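PDB 2G6G: GNA33 from Neisseria gonorrhoeae FA 1090, which probably cleaves the glycosidic linkage between N-acetylmuramic acid and N-acetylglucosamine in peptidoglycan as a lytic transglycosylase, forming a 1,6-anhydro bond in the N-acetylmuramic acid. Local coordinates for residues G20-A25 against F99-T104; V41-P46 against P105-G110; G120-V125 against E397-Q402; K160-I165 against T183-R188. All blocks are in the same frame, centred on the assembly; numbering follows the deposited sequence. Where two conformers were deposited one is given.

Contact 1 of 4, residues G20-A25 against F99-T104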
# COMPACT_ATOMS: atom_id res chain seq x y z
N GLY A 20 2.06 -17.70 -30.46
CA GLY A 20 1.34 -16.82 -31.38
C GLY A 20 2.14 -15.63 -31.93
O GLY A 20 3.26 -15.38 -31.48
N PRO A 21 1.58 -14.92 -32.92
CA PRO A 21 2.23 -13.75 -33.51
C PRO A 21 2.47 -12.60 -32.51
O PRO A 21 1.56 -12.19 -31.79
CB PRO A 21 1.26 -13.31 -34.61
CG PRO A 21 -0.06 -13.97 -34.28
CD PRO A 21 0.29 -15.24 -33.59
N ASP A 22 3.72 -12.12 -32.49
CA ASP A 22 4.13 -10.88 -31.85
C ASP A 22 3.09 -9.77 -32.02
O ASP A 22 2.63 -9.52 -33.14
CB ASP A 22 5.44 -10.39 -32.48
CG ASP A 22 6.68 -10.93 -31.77
OD1 ASP A 22 6.55 -11.68 -30.78
OD2 ASP A 22 7.80 -10.59 -32.22
N ARG A 23 2.73 -9.11 -30.93
CA ARG A 23 1.85 -7.94 -31.00
C ARG A 23 2.56 -6.77 -31.68
O ARG A 23 3.79 -6.65 -31.60
CB ARG A 23 1.33 -7.53 -29.60
CG ARG A 23 0.22 -8.44 -29.05
CD ARG A 23 -1.10 -8.30 -29.84
NE ARG A 23 -2.08 -9.32 -29.49
CZ ARG A 23 -3.07 -9.17 -28.60
NH1 ARG A 23 -3.24 -8.03 -27.93
NH2 ARG A 23 -3.90 -10.19 -28.38
N PRO A 24 1.79 -5.90 -32.35
CA PRO A 24 2.34 -4.64 -32.89
C PRO A 24 3.11 -3.87 -31.81
O PRO A 24 2.66 -3.78 -30.66
CB PRO A 24 1.09 -3.89 -33.36
CG PRO A 24 0.06 -4.97 -33.62
CD PRO A 24 0.35 -6.06 -32.65
N ALA A 25 4.29 -3.34 -32.16
CA ALA A 25 5.18 -2.73 -31.19
C ALA A 25 4.91 -1.23 -31.09
O ALA A 25 5.16 -0.61 -30.05
CB ALA A 25 6.63 -2.97 -31.58
N PHE A 99 11.05 -5.41 -22.94
CA PHE A 99 11.10 -4.05 -22.41
C PHE A 99 11.72 -3.03 -23.38
O PHE A 99 11.22 -1.93 -23.46
CB PHE A 99 11.76 -4.00 -21.01
CG PHE A 99 10.90 -4.64 -19.92
CD1 PHE A 99 11.33 -5.82 -19.27
CD2 PHE A 99 9.65 -4.11 -19.60
CE1 PHE A 99 10.54 -6.43 -18.31
CE2 PHE A 99 8.82 -4.71 -18.63
CZ PHE A 99 9.26 -5.87 -17.97
N GLU A 100 12.75 -3.43 -24.14
CA GLU A 100 13.41 -2.55 -25.12
C GLU A 100 12.57 -2.27 -26.38
O GLU A 100 12.58 -1.15 -26.90
CB GLU A 100 14.78 -3.11 -25.54
CG GLU A 100 15.76 -3.09 -24.39
CD GLU A 100 17.12 -3.62 -24.76
OE1 GLU A 100 18.08 -3.35 -24.02
OE2 GLU A 100 17.23 -4.32 -25.78
N ARG A 101 11.86 -3.29 -26.85
CA ARG A 101 11.10 -3.17 -28.07
C ARG A 101 9.70 -2.62 -27.89
O ARG A 101 9.15 -2.01 -28.82
CB ARG A 101 10.97 -4.54 -28.75
CG ARG A 101 12.20 -5.00 -29.46
CD ARG A 101 11.99 -6.47 -29.86
NE ARG A 101 10.85 -6.63 -30.75
CZ ARG A 101 10.14 -7.75 -30.92
NH1 ARG A 101 10.43 -8.86 -30.25
NH2 ARG A 101 9.12 -7.75 -31.77
N TYR A 102 9.10 -2.88 -26.73
CA TYR A 102 7.69 -2.54 -26.53
C TYR A 102 7.46 -1.27 -25.72
O TYR A 102 6.34 -0.79 -25.63
CB TYR A 102 6.92 -3.73 -25.95
CG TYR A 102 6.62 -4.73 -27.02
CD1 TYR A 102 7.53 -5.75 -27.31
CD2 TYR A 102 5.46 -4.63 -27.77
CE1 TYR A 102 7.30 -6.66 -28.30
CE2 TYR A 102 5.19 -5.57 -28.80
CZ TYR A 102 6.13 -6.58 -29.05
OH TYR A 102 5.93 -7.49 -30.04
N PHE A 103 8.52 -0.73 -25.15
CA PHE A 103 8.40 0.42 -24.26
C PHE A 103 9.45 1.44 -24.62
O PHE A 103 10.50 1.09 -25.15
CB PHE A 103 8.58 0.00 -22.80
CG PHE A 103 7.56 -0.98 -22.30
CD1 PHE A 103 7.65 -2.33 -22.61
CD2 PHE A 103 6.51 -0.55 -21.51
CE1 PHE A 103 6.70 -3.26 -22.14
CE2 PHE A 103 5.57 -1.45 -21.02
CZ PHE A 103 5.66 -2.80 -21.34
N THR A 104 9.14 2.70 -24.32
CA THR A 104 10.02 3.83 -24.44
C THR A 104 10.26 4.37 -23.03
O THR A 104 9.31 4.57 -22.27
CB THR A 104 9.34 4.92 -25.31
OG1 THR A 104 9.15 4.43 -26.63
CG2 THR A 104 10.15 6.18 -25.35
O HOH W 1 4.30 -1.21 -27.55
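Tyr102 lays its ring along the backbone of residues 23-25, with the CB of Ala25 over one face, 4.1 Å from CE2, and the carbonyl oxygens of Arg23 and Pro24 at the ring edge. Its hydroxyl donates to the carbonyl O of Arg23, 2.8 Å from OH, in the carbonyl plane and on a lone pair, which pins the far end of the ring to the loop. Beside it, Asp22 and Arg101 form a salt bridge in which NH2 of Arg101 reaches OD2 of Asp22 at 3.2 Å along a nearly straight N-H (168°). The oxygen lies in the guanidinium plane but is met from above the plane of its own carboxylate, and the two planes stand 48° apart. A bend at chi3 (60°) turns the arginine back so that the centre of its guanidinium lies over CE1 of Tyr102. One water donates to the carbonyl oxygens of both Ala25 and Tyr102. The contact fastens the N-terminal loop at the surface to the end of helix 92-102, just where the chain passes into strand 103-110; helix 79-85 packs against both the loop and Tyr102, supplying Gln84 to Asp22 and Asp80 to Arg23.

Contact 2 of 4, residues V41-P46 against P105-G110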
# COMPACT_ATOMS: atom_id res chain seq x y z
N VAL A 41 9.24 17.10 -15.52
CA VAL A 41 9.61 17.01 -16.92
C VAL A 41 10.00 15.57 -17.22
O VAL A 41 10.80 14.97 -16.52
CB VAL A 41 10.74 18.02 -17.30
CG1 VAL A 41 11.08 17.95 -18.77
CG2 VAL A 41 10.32 19.47 -16.98
N TYR A 42 9.40 15.02 -18.28
CA TYR A 42 9.66 13.66 -18.71
C TYR A 42 10.37 13.71 -20.03
O TYR A 42 9.92 14.41 -20.94
CB TYR A 42 8.35 12.92 -18.92
CG TYR A 42 7.41 12.94 -17.76
CD1 TYR A 42 6.52 14.01 -17.57
CD2 TYR A 42 7.35 11.88 -16.86
CE1 TYR A 42 5.62 14.02 -16.51
CE2 TYR A 42 6.47 11.88 -15.79
CZ TYR A 42 5.61 12.95 -15.63
OH TYR A 42 4.72 12.94 -14.59
N THR A 43 11.46 12.97 -20.16
CA THR A 43 12.26 13.04 -21.37
C THR A 43 12.66 11.67 -21.87
O THR A 43 13.34 10.94 -21.17
CB THR A 43 13.56 13.86 -21.13
OG1 THR A 43 13.23 15.15 -20.59
CG2 THR A 43 14.33 14.06 -22.45
N VAL A 44 12.28 11.34 -23.10
CA VAL A 44 12.71 10.08 -23.70
C VAL A 44 14.22 10.01 -23.75
O VAL A 44 14.87 10.97 -24.16
CB VAL A 44 12.12 9.87 -25.13
CG1 VAL A 44 12.60 8.54 -25.74
CG2 VAL A 44 10.64 9.91 -25.08
N VAL A 45 14.77 8.90 -23.29
CA VAL A 45 16.20 8.62 -23.37
C VAL A 45 16.39 7.27 -24.03
O VAL A 45 15.44 6.49 -24.09
CB VAL A 45 16.87 8.61 -21.95
CG1 VAL A 45 16.86 10.01 -21.35
CG2 VAL A 45 16.18 7.61 -21.03
N PRO A 46 17.61 6.97 -24.52
CA PRO A 46 17.86 5.61 -24.96
C PRO A 46 17.77 4.63 -23.79
O PRO A 46 18.00 5.02 -22.63
CB PRO A 46 19.28 5.68 -25.52
CG PRO A 46 19.50 7.12 -25.81
CD PRO A 46 18.80 7.83 -24.70
N PRO A 105 11.54 4.59 -22.66
CA PRO A 105 11.94 5.12 -21.35
C PRO A 105 11.79 6.64 -21.24
O PRO A 105 12.32 7.37 -22.07
CB PRO A 105 13.43 4.76 -21.26
CG PRO A 105 13.73 3.88 -22.52
CD PRO A 105 12.70 4.26 -23.51
N TRP A 106 11.09 7.11 -20.20
CA TRP A 106 11.01 8.54 -19.92
C TRP A 106 11.73 8.87 -18.61
O TRP A 106 11.27 8.49 -17.54
CB TRP A 106 9.56 8.99 -19.86
CG TRP A 106 8.79 8.74 -21.12
CD1 TRP A 106 8.33 7.54 -21.58
CD2 TRP A 106 8.38 9.71 -22.10
NE1 TRP A 106 7.66 7.69 -22.78
CE2 TRP A 106 7.68 9.02 -23.12
CE3 TRP A 106 8.55 11.11 -22.21
CZ2 TRP A 106 7.14 9.67 -24.24
CZ3 TRP A 106 8.01 11.76 -23.31
CH2 TRP A 106 7.31 11.04 -24.32
N GLN A 107 12.85 9.58 -18.70
CA GLN A 107 13.56 10.05 -17.51
C GLN A 107 12.65 11.02 -16.78
O GLN A 107 12.08 11.91 -17.41
CB GLN A 107 14.87 10.74 -17.94
CG GLN A 107 15.58 11.56 -16.87
CD GLN A 107 16.59 12.52 -17.48
OE1 GLN A 107 16.24 13.56 -18.06
NE2 GLN A 107 17.87 12.20 -17.32
N VAL A 108 12.50 10.86 -15.47
CA VAL A 108 11.61 11.77 -14.72
C VAL A 108 12.38 12.75 -13.86
O VAL A 108 13.24 12.36 -13.08
CB VAL A 108 10.63 11.00 -13.78
CG1 VAL A 108 9.59 11.95 -13.17
CG2 VAL A 108 9.94 9.82 -14.51
N ALA A 109 12.03 14.02 -13.96
CA ALA A 109 12.57 15.09 -13.12
C ALA A 109 11.42 15.77 -12.40
O ALA A 109 10.38 16.03 -13.01
CB ALA A 109 13.31 16.10 -13.98
N GLY A 110 11.58 16.03 -11.11
CA GLY A 110 10.58 16.74 -10.35
C GLY A 110 11.21 17.98 -9.78
O GLY A 110 12.30 17.91 -9.23
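Val44 sets its CG2 squarely over the six-membered ring of Trp106, 3.4 Å from the centroid and 4° off the ring normal, a CH-pi contact that marks the tight side of this strand pair. With CG1 anti to the backbone N (chi1 179°), CG2 is the branch left facing the indole. On the same face of the sheet, CB of Tyr42 approaches CE3 of Trp106 at 3.8 Å, while the Tyr42 ring runs alongside Val108 and points the same way, its CD2 4.1 Å from CG2 of the valine. Tyr42, Val44, Trp106 and Val108 are all buried, and the Tyr42 hydroxyl is hydrogen-bonded to the carbonyl of Tyr346.

The face bearing Val41, Thr43, Gln107 and Ala109 is looser and partly exposed. In keeping with this, Gln107 was modelled in two conformers; its CB lies 4.0 Å from CG1 of Val45. Between the two faces the backbones are closely joined: Val41 and Ala109 exchange two bonds, as do Thr43 and Gln107, and beyond the regular strand the N of Val45 still reaches the O of Pro105 at 3.1 Å. Tyr42 and Val44, from the non-hydrogen-bonded pairs, turn their CA-H groups to the carbonyl oxygens of Gln107 and Pro105. With strand 34-37 beyond strand 40-44, and strand 403-413 flanking 103-110, this is the alternating hydrogen-bonded and non-hydrogen-bonded ladder of an antiparallel beta sheet, one face packed into the core.

Contact 3 of 4, residues G120-V125 against E397-Q402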
# COMPACT_ATOMS: atom_id res chain seq x y z
N GLY A 120 11.12 2.19 1.94
CA GLY A 120 10.75 0.79 1.81
C GLY A 120 9.54 0.42 2.62
O GLY A 120 9.26 1.02 3.65
N TYR A 121 8.80 -0.58 2.13
CA TYR A 121 7.75 -1.20 2.94
C TYR A 121 7.72 -2.69 2.69
O TYR A 121 8.38 -3.20 1.75
CB TYR A 121 6.38 -0.53 2.71
CG TYR A 121 5.75 -0.72 1.34
CD1 TYR A 121 4.47 -1.28 1.21
CD2 TYR A 121 6.42 -0.32 0.18
CE1 TYR A 121 3.88 -1.45 -0.06
CE2 TYR A 121 5.84 -0.49 -1.09
CZ TYR A 121 4.57 -1.05 -1.19
OH TYR A 121 3.97 -1.19 -2.40
N TYR A 122 6.98 -3.41 3.54
CA TYR A 122 6.95 -4.88 3.46
C TYR A 122 5.63 -5.38 4.01
O TYR A 122 4.82 -4.58 4.44
CB TYR A 122 8.10 -5.49 4.27
CG TYR A 122 7.89 -5.49 5.78
CD1 TYR A 122 7.85 -6.68 6.49
CD2 TYR A 122 7.76 -4.31 6.49
CE1 TYR A 122 7.68 -6.70 7.87
CE2 TYR A 122 7.59 -4.31 7.90
CZ TYR A 122 7.55 -5.52 8.57
OH TYR A 122 7.41 -5.55 9.93
N GLU A 123 5.42 -6.68 3.93
CA GLU A 123 4.28 -7.35 4.55
C GLU A 123 4.81 -8.20 5.70
O GLU A 123 5.50 -9.17 5.46
CB GLU A 123 3.54 -8.23 3.53
CG GLU A 123 2.44 -9.13 4.16
CD GLU A 123 1.72 -10.05 3.16
OE1 GLU A 123 2.39 -10.66 2.29
OE2 GLU A 123 0.47 -10.17 3.27
N PRO A 124 4.45 -7.86 6.95
CA PRO A 124 4.89 -8.65 8.10
C PRO A 124 4.24 -10.04 8.17
O PRO A 124 3.09 -10.24 7.73
CB PRO A 124 4.40 -7.82 9.30
CG PRO A 124 3.18 -7.11 8.76
CD PRO A 124 3.58 -6.74 7.37
N VAL A 125 5.00 -10.99 8.71
CA VAL A 125 4.50 -12.32 9.04
C VAL A 125 4.36 -12.43 10.57
O VAL A 125 5.29 -12.10 11.30
CB VAL A 125 5.43 -13.42 8.50
CG1 VAL A 125 5.01 -14.79 9.00
CG2 VAL A 125 5.49 -13.38 6.97
N GLU A 397 13.26 -5.64 8.09
CA GLU A 397 14.56 -5.02 8.43
C GLU A 397 15.02 -4.07 7.33
O GLU A 397 15.27 -2.90 7.59
CB GLU A 397 15.61 -6.08 8.75
CG GLU A 397 15.21 -6.95 9.96
CD GLU A 397 16.08 -8.22 10.15
OE1 GLU A 397 17.17 -8.31 9.53
OE2 GLU A 397 15.65 -9.11 10.96
N LEU A 398 15.10 -4.57 6.10
CA LEU A 398 15.53 -3.77 4.95
C LEU A 398 14.63 -2.57 4.71
O LEU A 398 15.13 -1.45 4.54
CB LEU A 398 15.57 -4.64 3.69
CG LEU A 398 16.48 -5.87 3.73
CD1 LEU A 398 16.14 -6.89 2.66
CD2 LEU A 398 17.94 -5.48 3.64
N ALA A 399 13.31 -2.80 4.73
CA ALA A 399 12.30 -1.76 4.57
C ALA A 399 12.50 -0.61 5.56
O ALA A 399 12.40 0.55 5.17
CB ALA A 399 10.89 -2.33 4.71
N GLY A 400 12.78 -0.95 6.82
CA GLY A 400 12.99 0.05 7.86
C GLY A 400 14.29 0.83 7.71
O GLY A 400 14.36 1.97 8.16
N LYS A 401 15.31 0.23 7.10
CA LYS A 401 16.60 0.87 6.87
C LYS A 401 16.68 1.70 5.58
O LYS A 401 17.64 2.45 5.38
CB LYS A 401 17.73 -0.18 6.85
CG LYS A 401 17.91 -0.86 8.19
CD LYS A 401 18.75 -2.11 8.07
CE LYS A 401 18.96 -2.73 9.45
NZ LYS A 401 20.18 -3.60 9.43
N GLN A 402 15.70 1.55 4.69
CA GLN A 402 15.72 2.21 3.38
C GLN A 402 15.24 3.65 3.36
O GLN A 402 14.04 3.92 3.47
CB GLN A 402 14.93 1.39 2.37
CG GLN A 402 15.34 1.67 0.93
CD GLN A 402 14.65 0.79 -0.01
OE1 GLN A 402 13.53 0.32 0.28
NE2 GLN A 402 15.26 0.56 -1.17
O HOH W 2 11.94 2.97 4.71
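The strand 120-123 and the last turn of helix 393-401 run nearly antiparallel, their axes 6.2 Å apart at an angle of 156°, and the backbones come closest where the CA of Gly120 lies 4.1 Å from the CA of Ala399. Ala399 directs its methyl group at the strand, with its CB 3.8 Å from N of Tyr121. The same CB lies 4.1 Å from CD2 of Tyr122 and meets that ring obliquely; a chi1 of 77° brings the ring to the methyl, and CD of Pro124 lies over one of its faces. The helix thus meets the strand through Ala399, set against Gly120, and the contact joins two sequence families: residues 120-125 fall in the MltA-specific insert range and residues 397-402 in that of the 3D domain, which belongs to the double-psi beta-barrel clan. Gln402, the first residue to leave the helix, extends its side chain beside Gly120, bringing OE1 to 3.2 Å from the glycine CA; that oxygen accepts its hydrogen bond from NE1 of Trp389 in strand 384-391. A water takes the N-H of Gly120 at 3.0 Å and lies within bonding distance of the carbonyl oxygens of Ala399 and Gln402. Tyr121 points the other way, off the helix, with its hydroxyl bonded to Asp374 and its side chain about 4 Å from a bound glycerol.

Contact 4 of 4, residues K160-I165 against T183-R188. With SO4 (sulfate ion), chain D.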
# COMPACT_ATOMS: atom_id res chain seq x y z
N LYS A 160 -18.01 21.03 10.80
CA LYS A 160 -18.77 21.73 11.82
C LYS A 160 -20.27 21.43 11.76
O LYS A 160 -21.00 21.69 12.72
CB LYS A 160 -18.59 23.24 11.66
CG LYS A 160 -17.17 23.76 11.49
CD LYS A 160 -17.19 25.14 10.79
CE LYS A 160 -18.37 26.03 11.23
NZ LYS A 160 -18.00 27.10 12.20
N ASN A 161 -20.72 20.93 10.61
CA ASN A 161 -22.15 20.83 10.34
C ASN A 161 -22.86 19.72 11.09
O ASN A 161 -22.29 18.64 11.30
CB ASN A 161 -22.40 20.66 8.84
CG ASN A 161 -22.21 21.95 8.07
OD1 ASN A 161 -21.79 22.97 8.62
ND2 ASN A 161 -22.57 21.93 6.79
N LEU A 162 -24.10 19.98 11.48
CA LEU A 162 -25.02 18.94 11.91
C LEU A 162 -25.83 18.53 10.68
O LEU A 162 -26.57 19.35 10.12
CB LEU A 162 -25.96 19.42 13.01
CG LEU A 162 -25.43 20.00 14.31
CD1 LEU A 162 -26.55 20.31 15.26
CD2 LEU A 162 -24.54 19.05 14.97
N VAL A 163 -25.65 17.28 10.28
CA VAL A 163 -26.28 16.73 9.10
C VAL A 163 -27.13 15.51 9.48
O VAL A 163 -27.05 15.02 10.61
CB VAL A 163 -25.27 16.32 7.98
CG1 VAL A 163 -24.44 17.53 7.52
CG2 VAL A 163 -24.37 15.16 8.42
N ARG A 164 -27.95 15.05 8.55
CA ARG A 164 -28.65 13.79 8.75
C ARG A 164 -28.10 12.73 7.82
O ARG A 164 -27.68 13.02 6.68
CB ARG A 164 -30.13 13.97 8.50
CG ARG A 164 -30.78 15.06 9.34
CD ARG A 164 -32.26 15.15 9.01
NE ARG A 164 -32.98 13.91 9.29
CZ ARG A 164 -33.23 13.46 10.53
NH1 ARG A 164 -32.82 14.14 11.60
NH2 ARG A 164 -33.90 12.31 10.70
N ILE A 165 -28.14 11.49 8.29
CA ILE A 165 -27.62 10.33 7.56
C ILE A 165 -28.73 9.35 7.28
O ILE A 165 -29.57 9.11 8.13
CB ILE A 165 -26.49 9.59 8.39
CG1 ILE A 165 -25.46 10.60 8.94
CG2 ILE A 165 -25.84 8.44 7.59
CD1 ILE A 165 -24.44 11.12 7.90
N THR A 183 -29.20 11.77 13.10
CA THR A 183 -28.42 12.97 13.22
C THR A 183 -26.94 12.64 13.40
O THR A 183 -26.58 11.72 14.15
CB THR A 183 -28.88 13.83 14.43
OG1 THR A 183 -28.77 13.06 15.64
CG2 THR A 183 -30.31 14.23 14.25
N ALA A 184 -26.09 13.36 12.68
CA ALA A 184 -24.66 13.26 12.85
C ALA A 184 -24.12 14.65 13.13
O ALA A 184 -24.34 15.59 12.36
CB ALA A 184 -23.99 12.66 11.61
N ASP A 185 -23.46 14.79 14.28
CA ASP A 185 -22.78 16.02 14.66
C ASP A 185 -21.35 15.86 14.21
O ASP A 185 -20.55 15.22 14.88
CB ASP A 185 -22.86 16.24 16.18
CG ASP A 185 -22.21 17.54 16.61
OD1 ASP A 185 -22.34 17.92 17.80
OD2 ASP A 185 -21.56 18.18 15.77
N LEU A 186 -21.03 16.42 13.04
CA LEU A 186 -19.73 16.24 12.43
C LEU A 186 -18.55 16.71 13.28
O LEU A 186 -17.45 16.15 13.18
CB LEU A 186 -19.69 16.86 11.03
CG LEU A 186 -20.66 16.32 9.96
CD1 LEU A 186 -20.32 16.88 8.60
CD2 LEU A 186 -20.71 14.78 9.91
N SER A 187 -18.78 17.68 14.16
CA SER A 187 -17.74 18.13 15.09
C SER A 187 -17.22 16.99 15.98
O SER A 187 -16.09 17.05 16.47
CB SER A 187 -18.18 19.34 15.92
OG SER A 187 -19.09 18.99 16.95
N ARG A 188 -18.03 15.95 16.13
CA ARG A 188 -17.67 14.81 16.96
C ARG A 188 -16.89 13.76 16.16
O ARG A 188 -16.37 12.80 16.70
CB ARG A 188 -18.92 14.20 17.60
CG ARG A 188 -19.76 15.21 18.40
CD ARG A 188 -19.24 15.52 19.80
NE ARG A 188 -20.18 16.42 20.47
CZ ARG A 188 -19.90 17.62 20.98
NH1 ARG A 188 -18.66 18.11 20.95
NH2 ARG A 188 -20.86 18.34 21.55
S SO4 D . -19.36 20.42 23.96
O1 SO4 D . -18.45 20.76 22.87
O2 SO4 D . -19.47 21.54 24.89
O3 SO4 D . -18.86 19.26 24.69
O4 SO4 D . -20.68 20.12 23.42
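An apolar methyl meets a charged group across a non-hydrogen-bonded pair: CD2 of Leu162 sits beside the carboxylate of Asp185, though the approach is unusually short and the exact placing of this exposed leucine's end is doubtful. OD2 of Asp185 takes two bonds from Ser187, one from its hydroxyl (OG at 2.9 Å) and one from its backbone N, both from the same face of the carboxylate plane; the latter closes an Asx turn as the chain leaves the strand for a 3-10 turn. Asp185 has its CG anti to its own N (chi1 -178°), which swings the carboxylate toward both Leu162 and Ser187. In this part of the MltA-specific insert range, strand 162-169 lies between antiparallel strands 172-175 and 182-185, and the backbone of Thr183 bonds on to Ser205 and to Phe207 of strand 206-209. Val163 and Ala184 are joined by two backbone bonds, and the N of Leu186 extends the ladder to the O of Asn161 at 3.1 Å. Away from the Leu162 side, CB of Ala184 touches CG1 of Ile165 at 3.7 Å, while CG2 of Val163 meets CD2 of Leu186 at 4.0 Å; this apolar layer continues to Phe207 and Ile198. Farther along the 3-10 turn, the guanidinium of Arg188 binds a sulfate, probably from the crystallisation liquor, with NH2 2.6 Å from O4 and NH1 3.3 Å from O1.

Overall arrangement
Contacts 1 and 2 share strand 103-110 and touch directly, CG2 of Thr104 lying 3.4 Å from CG1 of Val44; their segments alternate along the chain, so the N-terminal region is laid twice against the same helix-strand unit. Strand 103-110 leads on to strand 115-129, which carries half of contact 3, about 17 Å from contact 2 between nearest atoms. Contact 3 is the most central of the four, and a glycerol bound near Tyr121 may mark a pocket there. Contact 4 is nested in the long excursion that contact 3 closes, yet stands apart from it, with centres 40 Å apart, and on the opposite side of the chain's centre from contacts 1 and 3.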